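Local coordinates for protein mitochondrial enolase superfamily member 1 (Homo sapiens, PDB 4A35) that catalyses the magnesium-dependent dehydration of L-fuconate to 2-keto-3-deoxy-L-fuconate, a step in L-fucose catabolism, at residues Leu248-Asn253 with Phe271-Ile276; Tyr191-Ala196 with Arg219-Val224. All coordinates share one frame; numbering follows the deposited sequence.

Contact 1: residues Leu248-Asn253 with Phe271-Ile276; sequences LMMDAN and FKPLWI. With MG (magnesium ion), chain B.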
ATOM      1  N   LEU A 248     -27.952 -10.873  10.046  1.00 19.14           N
ATOM      2  CA  LEU A 248     -27.422 -11.037   8.693  1.00 20.54           C
ATOM      3  C   LEU A 248     -26.470  -9.874   8.360  1.00 24.78           C
ATOM      4  O   LEU A 248     -26.857  -8.717   8.506  1.00 24.08           O
ATOM      5  CB  LEU A 248     -28.575 -11.104   7.665  1.00 21.68           C
ATOM      6  CG  LEU A 248     -28.140 -11.257   6.187  1.00 25.84           C
ATOM      7  CD1 LEU A 248     -27.404 -12.615   5.960  1.00 25.51           C
ATOM      8  CD2 LEU A 248     -29.381 -11.091   5.236  1.00 26.48           C
ATOM      9  N   MET A 249     -25.241 -10.181   7.886  1.00 21.47           N
ATOM     10  CA  MET A 249     -24.276  -9.180   7.437  1.00 22.28           C
ATOM     11  C   MET A 249     -23.963  -9.420   5.962  1.00 23.75           C
ATOM     12  O   MET A 249     -23.868 -10.572   5.546  1.00 24.72           O
ATOM     13  CB  MET A 249     -22.966  -9.207   8.260  1.00 23.77           C
ATOM     14  CG  MET A 249     -23.203  -9.035   9.713  1.00 28.81           C
ATOM     15  SD  MET A 249     -23.158 -10.660  10.561  1.00 34.53           S
ATOM     16  CE  MET A 249     -22.286 -10.125  11.969  1.00 29.90           C
ATOM     17  N   MET A 250     -23.778  -8.361   5.206  1.00 18.31           N
ATOM     18  CA  MET A 250     -23.397  -8.454   3.776  1.00 16.36           C
ATOM     19  C   MET A 250     -21.960  -7.976   3.569  1.00 20.53           C
ATOM     20  O   MET A 250     -21.504  -7.047   4.271  1.00 20.26           O
ATOM     21  CB  MET A 250     -24.375  -7.661   2.901  1.00 17.22           C
ATOM     22  CG  MET A 250     -25.794  -8.271   2.932  1.00 19.37           C
ATOM     23  SD  MET A 250     -26.895  -7.113   2.109  1.00 21.95           S
ATOM     24  CE  MET A 250     -28.521  -7.932   2.317  1.00 20.55           C
ATOM     25  N   ASP A 251     -21.285  -8.524   2.544  1.00 17.91           N
ATOM     26  CA  ASP A 251     -19.880  -8.198   2.287  1.00 18.33           C
ATOM     27  C   ASP A 251     -19.672  -8.099   0.779  1.00 19.88           C
ATOM     28  O   ASP A 251     -19.876  -9.081   0.063  1.00 17.17           O
ATOM     29  CB  ASP A 251     -18.980  -9.293   2.921  1.00 20.10           C
ATOM     30  CG  ASP A 251     -17.480  -8.991   2.815  1.00 18.56           C
ATOM     31  OD1 ASP A 251     -17.111  -8.026   2.107  1.00 17.30           O
ATOM     32  OD2 ASP A 251     -16.671  -9.755   3.396  1.00 20.70           O
ATOM     33  N   ALA A 252     -19.387  -6.890   0.288  1.00 17.46           N
ATOM     34  CA  ALA A 252     -19.218  -6.627  -1.146  1.00 16.12           C
ATOM     35  C   ALA A 252     -17.764  -6.749  -1.589  1.00 18.59           C
ATOM     36  O   ALA A 252     -17.531  -6.587  -2.793  1.00 18.54           O
ATOM     37  CB  ALA A 252     -19.746  -5.240  -1.499  1.00 18.12           C
ATOM     38  N   ASN A 253     -16.793  -6.971  -0.645  1.00 15.58           N
ATOM     39  CA  ASN A 253     -15.357  -7.128  -1.042  1.00 14.97           C
ATOM     40  C   ASN A 253     -14.892  -6.070  -2.083  1.00 18.61           C
ATOM     41  O   ASN A 253     -14.202  -6.402  -3.097  1.00 16.93           O
ATOM     42  CB  ASN A 253     -15.118  -8.555  -1.621  1.00 18.54           C
ATOM     43  CG  ASN A 253     -15.207  -9.606  -0.540  1.00 24.99           C
ATOM     44  OD1 ASN A 253     -16.261 -10.205  -0.342  1.00 20.09           O
ATOM     45  ND2 ASN A 253     -14.178  -9.704   0.298  1.00 26.96           N
ATOM     46  N   PHE A 271     -33.602  -7.093   3.007  1.00 24.09           N
ATOM     47  CA  PHE A 271     -33.129  -8.249   3.780  1.00 23.87           C
ATOM     48  C   PHE A 271     -32.673  -7.830   5.194  1.00 26.13           C
ATOM     49  O   PHE A 271     -32.286  -8.682   6.000  1.00 25.54           O
ATOM     50  CB  PHE A 271     -32.010  -8.996   3.011  1.00 24.93           C
ATOM     51  CG  PHE A 271     -32.513  -9.479   1.666  1.00 25.80           C
ATOM     52  CD1 PHE A 271     -33.488 -10.479   1.580  1.00 30.30           C
ATOM     53  CD2 PHE A 271     -32.036  -8.916   0.484  1.00 25.78           C
ATOM     54  CE1 PHE A 271     -33.969 -10.905   0.338  1.00 31.33           C
ATOM     55  CE2 PHE A 271     -32.503  -9.349  -0.754  1.00 28.32           C
ATOM     56  CZ  PHE A 271     -33.474 -10.347  -0.824  1.00 29.06           C
ATOM     57  N   LYS A 272     -32.786  -6.524   5.509  1.00 23.50           N
ATOM     58  CA  LYS A 272     -32.418  -5.942   6.807  1.00 23.82           C
ATOM     59  C   LYS A 272     -31.008  -6.377   7.264  1.00 25.49           C
ATOM     60  O   LYS A 272     -30.825  -6.906   8.386  1.00 24.81           O
ATOM     61  CB  LYS A 272     -33.457  -6.243   7.914  1.00 25.51           C
ATOM     62  CG  LYS A 272     -34.917  -5.946   7.526  1.00 33.01           C
ATOM     63  CD  LYS A 272     -35.137  -4.494   7.175  1.00 36.07           C
ATOM     64  CE  LYS A 272     -36.623  -4.163   7.134  1.00 41.81           C
ATOM     65  NZ  LYS A 272     -36.867  -2.888   6.404  1.00 49.40           N
ATOM     66  N   PRO A 273     -29.981  -6.085   6.432  1.00 19.47           N
ATOM     67  CA  PRO A 273     -28.595  -6.398   6.860  1.00 18.15           C
ATOM     68  C   PRO A 273     -28.118  -5.504   8.030  1.00 21.39           C
ATOM     69  O   PRO A 273     -28.443  -4.314   8.060  1.00 20.52           O
ATOM     70  CB  PRO A 273     -27.771  -6.108   5.594  1.00 18.56           C
ATOM     71  CG  PRO A 273     -28.545  -5.095   4.843  1.00 21.59           C
ATOM     72  CD  PRO A 273     -30.015  -5.430   5.099  1.00 19.16           C
ATOM     73  N   LEU A 274     -27.406  -6.074   9.015  1.00 22.01           N
ATOM     74  CA  LEU A 274     -26.828  -5.228  10.093  1.00 22.19           C
ATOM     75  C   LEU A 274     -25.774  -4.245   9.521  1.00 22.31           C
ATOM     76  O   LEU A 274     -25.700  -3.041   9.872  1.00 19.91           O
ATOM     77  CB  LEU A 274     -26.196  -6.120  11.182  1.00 21.61           C
ATOM     78  CG  LEU A 274     -25.374  -5.354  12.255  1.00 25.27           C
ATOM     79  CD1 LEU A 274     -26.304  -4.451  13.120  1.00 26.94           C
ATOM     80  CD2 LEU A 274     -24.612  -6.319  13.142  1.00 26.57           C
ATOM     81  N   TRP A 275     -24.936  -4.765   8.621  1.00 20.99           N
ATOM     82  CA  TRP A 275     -23.932  -3.961   7.996  1.00 20.12           C
ATOM     83  C   TRP A 275     -23.670  -4.397   6.564  1.00 21.02           C
ATOM     84  O   TRP A 275     -23.996  -5.549   6.154  1.00 17.29           O
ATOM     85  CB  TRP A 275     -22.597  -3.969   8.788  1.00 18.63           C
ATOM     86  CG  TRP A 275     -21.751  -5.221   8.767  1.00 18.54           C
ATOM     87  CD1 TRP A 275     -21.128  -5.786   7.684  1.00 21.23           C
ATOM     88  CD2 TRP A 275     -21.206  -5.874   9.926  1.00 18.21           C
ATOM     89  NE1 TRP A 275     -20.324  -6.844   8.095  1.00 19.55           N
ATOM     90  CE2 TRP A 275     -20.337  -6.906   9.463  1.00 21.14           C
ATOM     91  CE3 TRP A 275     -21.389  -5.700  11.324  1.00 19.97           C
ATOM     92  CZ2 TRP A 275     -19.627  -7.740  10.344  1.00 19.28           C
ATOM     93  CZ3 TRP A 275     -20.705  -6.543  12.192  1.00 21.77           C
ATOM     94  CH2 TRP A 275     -19.812  -7.529  11.704  1.00 21.50           C
ATOM     95  N   ILE A 276     -23.096  -3.461   5.815  1.00 17.17           N
ATOM     96  CA  ILE A 276     -22.508  -3.709   4.487  1.00 15.14           C
ATOM     97  C   ILE A 276     -21.000  -3.533   4.665  1.00 18.53           C
ATOM     98  O   ILE A 276     -20.523  -2.450   5.083  1.00 17.19           O
ATOM     99  CB  ILE A 276     -23.083  -2.880   3.279  1.00 17.93           C
ATOM    100  CG1 ILE A 276     -22.235  -3.255   2.004  1.00 17.98           C
ATOM    101  CG2 ILE A 276     -22.984  -1.343   3.511  1.00 14.73           C
ATOM    102  CD1 ILE A 276     -22.445  -4.782   1.458  1.00 17.39           C
TER
HETATM  103 MG    MG B1445     -14.754  -9.211   4.254  1.00 23.25          MG
HETATM  104  O   HOH W   1     -29.704  -8.480  10.503  1.00 26.32           O
HETATM  105  O   HOH W   2     -14.662  -7.861   2.854  1.00 22.47           O
HETATM  106  O   HOH W   3     -13.618 -10.751   2.782  1.00 39.24           O
HETATM  107  O   HOH W   4     -14.605 -10.933   5.186  1.00 29.17           O

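Contact 2: residues Tyr191-Ala196 with Arg219-Val224; sequences YTTSCA and RFKVKV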
ATOM      1  N   TYR A 191     -19.744 -14.907  14.550  1.00 18.27           N
ATOM      2  CA  TYR A 191     -20.691 -15.082  13.454  1.00 18.34           C
ATOM      3  C   TYR A 191     -20.026 -16.014  12.483  1.00 20.14           C
ATOM      4  O   TYR A 191     -18.772 -16.085  12.470  1.00 19.13           O
ATOM      5  CB  TYR A 191     -21.081 -13.746  12.793  1.00 18.10           C
ATOM      6  CG  TYR A 191     -20.010 -13.046  11.976  1.00 18.95           C
ATOM      7  CD1 TYR A 191     -19.885 -13.283  10.606  1.00 20.16           C
ATOM      8  CD2 TYR A 191     -19.265 -11.994  12.519  1.00 18.20           C
ATOM      9  CE1 TYR A 191     -18.963 -12.581   9.829  1.00 20.85           C
ATOM     10  CE2 TYR A 191     -18.397 -11.225  11.726  1.00 19.31           C
ATOM     11  CZ  TYR A 191     -18.247 -11.530  10.383  1.00 21.72           C
ATOM     12  OH  TYR A 191     -17.378 -10.827   9.604  1.00 21.43           O
ATOM     13  N   THR A 192     -20.829 -16.717  11.675  1.00 18.15           N
ATOM     14  CA  THR A 192     -20.293 -17.617  10.683  1.00 19.62           C
ATOM     15  C   THR A 192     -20.340 -17.015   9.227  1.00 21.06           C
ATOM     16  O   THR A 192     -21.324 -16.423   8.806  1.00 20.93           O
ATOM     17  CB  THR A 192     -20.966 -19.001  10.720  1.00 26.80           C
ATOM     18  OG1 THR A 192     -20.262 -19.817   9.793  1.00 22.71           O
ATOM     19  CG2 THR A 192     -22.509 -18.957  10.397  1.00 22.13           C
ATOM     20  N   THR A 193     -19.272 -17.269   8.471  1.00 18.71           N
ATOM     21  CA  THR A 193     -19.167 -16.876   7.053  1.00 19.14           C
ATOM     22  C   THR A 193     -19.308 -18.174   6.197  1.00 22.00           C
ATOM     23  O   THR A 193     -19.178 -18.131   4.979  1.00 20.96           O
ATOM     24  CB  THR A 193     -17.883 -16.061   6.850  1.00 24.70           C
ATOM     25  OG1 THR A 193     -18.046 -14.892   7.654  1.00 23.13           O
ATOM     26  CG2 THR A 193     -17.667 -15.573   5.356  1.00 19.90           C
ATOM     27  N   SER A 194     -19.596 -19.310   6.837  1.00 22.62           N
ATOM     28  CA  SER A 194     -19.654 -20.580   6.111  0.50 24.38           C
ATOM     29  C   SER A 194     -20.839 -20.707   5.096  1.00 28.98           C
ATOM     30  O   SER A 194     -20.774 -21.581   4.234  1.00 30.54           O
ATOM     31  CB  SER A 194     -19.636 -21.752   7.087  0.50 29.30           C
ATOM     32  OG  SER A 194     -18.388 -21.751   7.765  0.50 38.21           O
ATOM     33  N   CYS A 195     -21.872 -19.841   5.140  1.00 24.89           N
ATOM     34  CA  CYS A 195     -22.977 -19.880   4.142  1.00 25.01           C
ATOM     35  C   CYS A 195     -22.837 -18.708   3.145  1.00 28.01           C
ATOM     36  O   CYS A 195     -23.754 -18.446   2.342  1.00 26.98           O
ATOM     37  CB  CYS A 195     -24.336 -19.818   4.845  1.00 25.67           C
ATOM     38  SG  CYS A 195     -24.564 -21.067   6.145  1.00 30.05           S
ATOM     39  N   ALA A 196     -21.736 -17.941   3.256  1.00 22.68           N
ATOM     40  CA  ALA A 196     -21.592 -16.687   2.527  1.00 20.61           C
ATOM     41  C   ALA A 196     -21.210 -16.784   1.060  1.00 23.17           C
ATOM     42  O   ALA A 196     -21.484 -15.834   0.320  1.00 21.09           O
ATOM     43  CB  ALA A 196     -20.516 -15.812   3.217  1.00 20.14           C
ATOM     44  N   ARG A 219     -25.742 -15.798  13.787  1.00 23.58           N
ATOM     45  CA  ARG A 219     -25.227 -14.603  13.116  1.00 22.20           C
ATOM     46  C   ARG A 219     -24.507 -15.056  11.834  1.00 23.25           C
ATOM     47  O   ARG A 219     -23.667 -15.957  11.886  1.00 22.36           O
ATOM     48  CB  ARG A 219     -24.290 -13.838  14.050  1.00 20.00           C
ATOM     49  CG  ARG A 219     -24.896 -13.588  15.431  1.00 19.55           C
ATOM     50  CD  ARG A 219     -23.876 -12.924  16.346  1.00 23.18           C
ATOM     51  NE  ARG A 219     -24.414 -12.938  17.711  1.00 29.29           N
ATOM     52  CZ  ARG A 219     -24.069 -13.810  18.651  1.00 37.72           C
ATOM     53  NH1 ARG A 219     -23.101 -14.696  18.426  1.00 22.31           N
ATOM     54  NH2 ARG A 219     -24.664 -13.782  19.841  1.00 27.15           N
ATOM     55  N   PHE A 220     -24.919 -14.517  10.695  1.00 18.87           N
ATOM     56  CA  PHE A 220     -24.516 -14.981   9.378  1.00 17.69           C
ATOM     57  C   PHE A 220     -24.068 -13.895   8.428  1.00 23.77           C
ATOM     58  O   PHE A 220     -24.735 -12.874   8.277  1.00 23.30           O
ATOM     59  CB  PHE A 220     -25.747 -15.702   8.725  1.00 20.18           C
ATOM     60  CG  PHE A 220     -26.141 -17.000   9.386  1.00 22.04           C
ATOM     61  CD1 PHE A 220     -26.937 -17.008  10.537  1.00 23.90           C
ATOM     62  CD2 PHE A 220     -25.773 -18.217   8.828  1.00 22.77           C
ATOM     63  CE1 PHE A 220     -27.313 -18.213  11.141  1.00 26.96           C
ATOM     64  CE2 PHE A 220     -26.119 -19.422   9.456  1.00 26.09           C
ATOM     65  CZ  PHE A 220     -26.922 -19.412  10.587  1.00 25.06           C
ATOM     66  N   LYS A 221     -22.949 -14.166   7.717  1.00 19.34           N
ATOM     67  CA  LYS A 221     -22.502 -13.247   6.691  1.00 19.06           C
ATOM     68  C   LYS A 221     -22.816 -13.844   5.340  1.00 20.35           C
ATOM     69  O   LYS A 221     -22.847 -15.070   5.181  1.00 20.90           O
ATOM     70  CB  LYS A 221     -20.995 -12.891   6.808  1.00 22.10           C
ATOM     71  CG  LYS A 221     -20.618 -11.698   5.916  1.00 27.99           C
ATOM     72  CD  LYS A 221     -19.531 -10.798   6.517  1.00 28.15           C
ATOM     73  CE  LYS A 221     -18.219 -11.400   6.141  1.00 24.99           C
ATOM     74  NZ  LYS A 221     -17.093 -10.690   6.808  1.00 19.91           N
ATOM     75  N   VAL A 222     -23.042 -12.969   4.356  1.00 17.70           N
ATOM     76  CA  VAL A 222     -23.279 -13.366   2.963  1.00 17.03           C
ATOM     77  C   VAL A 222     -22.479 -12.442   2.038  1.00 21.36           C
ATOM     78  O   VAL A 222     -22.482 -11.220   2.212  1.00 20.92           O
ATOM     79  CB  VAL A 222     -24.813 -13.371   2.618  1.00 20.97           C
ATOM     80  CG1 VAL A 222     -25.435 -11.982   2.841  1.00 21.79           C
ATOM     81  CG2 VAL A 222     -25.064 -13.829   1.186  1.00 21.29           C
ATOM     82  N   LYS A 223     -21.807 -13.028   1.043  1.00 17.65           N
ATOM     83  CA  LYS A 223     -21.085 -12.258   0.036  1.00 17.60           C
ATOM     84  C   LYS A 223     -22.053 -11.775  -1.014  1.00 22.50           C
ATOM     85  O   LYS A 223     -22.919 -12.540  -1.482  1.00 22.19           O
ATOM     86  CB  LYS A 223     -19.986 -13.105  -0.646  1.00 18.49           C
ATOM     87  CG  LYS A 223     -18.915 -13.644   0.285  1.00 20.03           C
ATOM     88  CD  LYS A 223     -18.136 -12.502   0.976  1.00 20.61           C
ATOM     89  CE  LYS A 223     -17.379 -13.086   2.144  1.00 28.18           C
ATOM     90  NZ  LYS A 223     -16.167 -12.292   2.475  1.00 29.48           N
ATOM     91  N   VAL A 224     -21.837 -10.537  -1.449  1.00 18.46           N
ATOM     92  CA  VAL A 224     -22.641  -9.851  -2.476  1.00 19.99           C
ATOM     93  C   VAL A 224     -21.726  -9.062  -3.415  1.00 22.59           C
ATOM     94  O   VAL A 224     -20.507  -8.964  -3.159  1.00 19.41           O
ATOM     95  CB  VAL A 224     -23.710  -8.902  -1.811  1.00 22.16           C
ATOM     96  CG1 VAL A 224     -24.679  -9.685  -0.885  1.00 22.34           C
ATOM     97  CG2 VAL A 224     -23.043  -7.726  -1.073  1.00 20.06           C
TER
HETATM   98  O   HOH W   5     -22.613 -17.473   6.554  1.00 20.77           O

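Contact 1: residues Leu248-Asn253 with Phe271-Ile276
Strands 247-251 and 275-277, the two parallel strands of a beta-alpha-beta unit, meet where Met-249 lies over the indole of Trp-275 and Met-250 packs on Ile-276 and on Pro-273, in the lead-in to the second strand. Met-249 CB sits above the five-membered ring, 3.7 Å from its centroid, a CH-pi contact. CG lies over the ring centre; the chain then bends at chi2 (100°) and chi3, SD makes an oblique Met-aromatic contact, and CE comes to 3.6 Å from Trp-275 CH2. The backbones are joined by Leu-274 N to Leu-248 O, 2.7 Å, and by Met-250 N to Trp-275 O, 3.0 Å. Helix 258-268 makes the crossover of this unit of the TIM-type barrel of the enolase superfamily, and Met-250 packs on its Met-265 and Leu-268; the extended chain places SD 3.7 Å from Pro-273 CB and CE against Phe-271 CB, while Ile-276 CD1 lies near Met-250 CB. At the C-terminal end of the first strand Asp-251 OD2 binds the magnesium ion at 2.2 Å, together with Glu-277 and Glu-306, and accepts a hydrogen bond from Lys-223. OD1 takes the N-H of Asn-253 at 3.0 Å, closing an Asx turn, and a proton from a magnesium-bound water.

Contact 2: residues Tyr191-Ala196 with Arg219-Val224
Lys-221 runs beside Tyr-191 and Thr-193 where strand 219-223 of the enolase-superfamily barrel meets the end of strand 188-192. Its CB lies 3.7 Å from Tyr-191 CE1 and equally near Thr-193 OG1, a hydroxyl hydrogen-bonded to Glu-387. With CG anti to the backbone N (chi1 -168°), the chain sets out beside its own carbonyl carbon, and CG packs on the backbone oxygen of Met-249 in the next strand. Bends at chi2 and chi3 follow; CD is 3.8 Å from Tyr-191 CE1, and CE lies near both the phenol oxygen and Thr-193 OG1. At the tip, NZ comes in the plane of the Tyr-191 ring, at its edge, and donates to OH at 2.8 Å; Glu-277 and the same Glu-387 form salt bridges with this ammonium group. Between the backbones, Thr-192 N bonds to Arg-219 O and Lys-221 N to Thr-192 O. Residues 193-196 form a type I turn whose last residue, Ala-196, accepts a hydrogen bond through O from Lys-223 N, 2.9 Å. One water donates to Thr-192 O and Lys-221 O and accepts from Cys-195 N, and Cys-195 SG meets the Phe-220 ring at its edge, 4.0 Å from CE2. An alanine in place of Tyr-191 would probably leave Lys-221 NZ without its phenol acceptor and open a gap beside its CB and CD, the two glutamates alone being left to direct the ammonium group. Phenol oxygen and carboxylates together fix that group's direction beside the metal site, consistent with the probable substrate-binding role of Lys-221.

Contact 2 comes first along the chain and closes before contact 1 opens; their centres lie 9 Å apart. Strand 219-223 of contact 2 and strand 247-251 of contact 1 are neighbours in the parallel barrel sheet, with strand 275-277 next in order. The backbone bridge of contact 2 sets strand 188-192 next to 219-223, and strand 188-192 also runs parallel to strand 386-388, as expected where the barrel closes. Helix 228-242, between the two contacts in sequence, packs on side chains from both. They touch directly through a probable hydrogen bond from Met-249 N to Phe-220 O, 2.8 Å. Adjacent strands thereby bring the probable proton donor/acceptor, Lys-223, next to a magnesium ligand, as suits an enzyme that abstracts a proton and stabilises the resulting enediolate with magnesium.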